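Local coordinates for protein Vng1086c (Halobacterium sp., PDB 2GF4) that is of unknown function but binds a calcium ion and assembles as a mostly helical protein with several copies of itself, at residues E8-M13 against H53-L58. Residues are numbered along the deposited sequence; the frame is centred on the assembly and turned at random.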
loop_
_atom_site.group_PDB
_atom_site.type_symbol
_atom_site.label_atom_id
_atom_site.label_comp_id
_atom_site.label_asym_id
_atom_site.label_seq_id
_atom_site.Cartn_x
_atom_site.Cartn_y
_atom_site.Cartn_z
ATOM N N GLU A 8 8.680 15.177 14.361
ATOM C CA GLU A 8 8.843 16.182 13.315
ATOM C C GLU A 8 8.328 15.644 11.986
ATOM O O GLU A 8 7.751 16.404 11.206
ATOM C CB GLU A 8 10.316 16.597 13.230
ATOM C CG GLU A 8 10.712 17.497 14.417
ATOM C CD GLU A 8 12.200 17.812 14.488
ATOM O OE1 GLU A 8 12.654 18.767 13.827
ATOM O OE2 GLU A 8 12.929 17.103 15.216
ATOM N N LEU A 9 8.513 14.352 11.728
ATOM C CA LEU A 9 8.032 13.761 10.478
ATOM C C LEU A 9 6.507 13.779 10.518
ATOM O O LEU A 9 5.876 14.169 9.531
ATOM C CB LEU A 9 8.557 12.333 10.364
ATOM C CG LEU A 9 8.202 11.578 9.079
ATOM C CD1 LEU A 9 8.776 12.285 7.911
ATOM C CD2 LEU A 9 8.745 10.200 9.135
ATOM N N HIS A 10 5.912 13.337 11.621
ATOM C CA HIS A 10 4.466 13.357 11.760
ATOM C C HIS A 10 3.947 14.818 11.571
ATOM O O HIS A 10 2.991 15.009 10.815
ATOM C CB HIS A 10 4.118 12.794 13.126
ATOM C CG HIS A 10 2.662 12.512 13.327
ATOM N ND1 HIS A 10 2.161 11.977 14.493
ATOM C CD2 HIS A 10 1.594 12.724 12.524
ATOM C CE1 HIS A 10 0.854 11.883 14.399
ATOM N NE2 HIS A 10 0.484 12.324 13.216
ATOM N N GLU A 11 4.582 15.830 12.190
ATOM C CA GLU A 11 4.138 17.233 12.049
ATOM C C GLU A 11 4.102 17.632 10.591
ATOM O O GLU A 11 3.111 18.218 10.151
ATOM C CB GLU A 11 5.094 18.173 12.788
ATOM C CG GLU A 11 4.429 19.407 13.403
ATOM C CD GLU A 11 4.940 19.654 14.819
ATOM O OE1 GLU A 11 4.125 19.800 15.760
ATOM O OE2 GLU A 11 6.181 19.694 14.990
ATOM N N GLN A 12 5.163 17.329 9.841
ATOM C CA GLN A 12 5.188 17.705 8.436
ATOM C C GLN A 12 4.165 16.930 7.596
ATOM O O GLN A 12 3.569 17.521 6.690
ATOM C CB GLN A 12 6.602 17.535 7.877
ATOM C CG GLN A 12 7.594 18.587 8.396
ATOM C CD GLN A 12 7.126 20.021 8.192
ATOM O OE1 GLN A 12 6.477 20.352 7.204
ATOM N NE2 GLN A 12 7.503 20.878 9.118
HETATM N N MSE A 13 3.946 15.644 7.870
HETATM C CA MSE A 13 2.956 14.892 7.100
HETATM C C MSE A 13 1.584 15.474 7.374
HETATM O O MSE A 13 0.692 15.344 6.525
HETATM C CB MSE A 13 2.988 13.426 7.492
HETATM C CG MSE A 13 4.168 12.719 6.806
HETATM SE SE MSE A 13 4.033 12.801 4.768
HETATM C CE MSE A 13 2.359 11.662 4.353
ATOM N N HIS A 53 2.838 4.521 13.322
ATOM C CA HIS A 53 1.558 4.076 12.795
ATOM C C HIS A 53 0.873 5.275 12.173
ATOM O O HIS A 53 0.347 5.155 11.069
ATOM C CB HIS A 53 0.738 3.513 13.945
ATOM C CG HIS A 53 -0.535 2.812 13.543
ATOM N ND1 HIS A 53 -0.956 2.674 12.238
ATOM C CD2 HIS A 53 -1.472 2.202 14.305
ATOM C CE1 HIS A 53 -2.097 2.012 12.218
ATOM N NE2 HIS A 53 -2.430 1.716 13.456
ATOM N N ALA A 54 0.877 6.425 12.843
ATOM C CA ALA A 54 0.218 7.595 12.269
ATOM C C ALA A 54 0.910 8.039 10.990
ATOM O O ALA A 54 0.229 8.428 10.046
ATOM C CB ALA A 54 0.202 8.755 13.277
ATOM N N VAL A 55 2.228 7.986 10.916
ATOM C CA VAL A 55 2.864 8.410 9.674
ATOM C C VAL A 55 2.535 7.404 8.572
ATOM O O VAL A 55 2.330 7.800 7.424
ATOM C CB VAL A 55 4.348 8.575 9.893
ATOM C CG1 VAL A 55 5.045 8.727 8.584
ATOM C CG2 VAL A 55 4.557 9.831 10.711
ATOM N N PHE A 56 2.481 6.123 8.922
ATOM C CA PHE A 56 2.105 5.075 7.968
ATOM C C PHE A 56 0.726 5.396 7.379
ATOM O O PHE A 56 0.556 5.404 6.160
ATOM C CB PHE A 56 2.022 3.749 8.717
ATOM C CG PHE A 56 1.589 2.617 7.861
ATOM C CD1 PHE A 56 0.252 2.283 7.740
ATOM C CD2 PHE A 56 2.528 1.842 7.210
ATOM C CE1 PHE A 56 -0.127 1.232 6.948
ATOM C CE2 PHE A 56 2.144 0.796 6.421
ATOM C CZ PHE A 56 0.825 0.481 6.302
ATOM N N LEU A 57 -0.265 5.654 8.231
ATOM C CA LEU A 57 -1.596 5.941 7.722
ATOM C C LEU A 57 -1.662 7.157 6.818
ATOM O O LEU A 57 -2.472 7.179 5.881
ATOM C CB LEU A 57 -2.549 6.100 8.894
ATOM C CG LEU A 57 -2.830 4.746 9.559
ATOM C CD1 LEU A 57 -3.591 5.015 10.813
ATOM C CD2 LEU A 57 -3.619 3.824 8.631
ATOM N N LEU A 58 -0.831 8.167 7.101
ATOM C CA LEU A 58 -0.803 9.397 6.294
ATOM C C LEU A 58 -0.171 9.138 4.935
ATOM O O LEU A 58 -0.717 9.574 3.919
ATOM C CB LEU A 58 -0.001 10.483 7.011
ATOM C CG LEU A 58 -0.683 11.060 8.249
ATOM C CD1 LEU A 58 0.190 12.063 8.894
ATOM C CD2 LEU A 58 -1.936 11.704 7.850
#
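H10 carries its CG anti to the backbone N (chi1 -169°), whereas M13 turns its CG beside its own N and bends again at both later torsions, bringing the selenomethionine methyl over the backbone of L58. The A54 methyl sits over one face of the H10 imidazole, with CB 3.4 Å from CE1. V55 and H10 run past one another, pointing opposite ways, with V55 CG2 3.7 Å from H10 CA, while V55 CG1, anti to the backbone N, meets L9 CD2 at 4.0 Å. L58 crosses the histidine side chain at about a right angle and presses CD1 against M13 CB at 3.4 Å, closer than two carbons normally sit. The segments, on helices 3-21 and 48-71, run in nearly the same N-to-C direction, axes approaching to 9.6 Å at 30°, and the H10 side chain lies about 5 Å from that of the calcium ligand E40. H10 NE2 hydrogen-bonds Y34 OH and ND1 pairs with ND1 of H51. An alanine at H10 would remove the imidazole and both hydrogen bonds, and would probably loosen the packing around A54 and L58. No hydrogen bond links the two segments, so their cohesion is apolar, with the buried imidazole fixed through both nitrogens from outside.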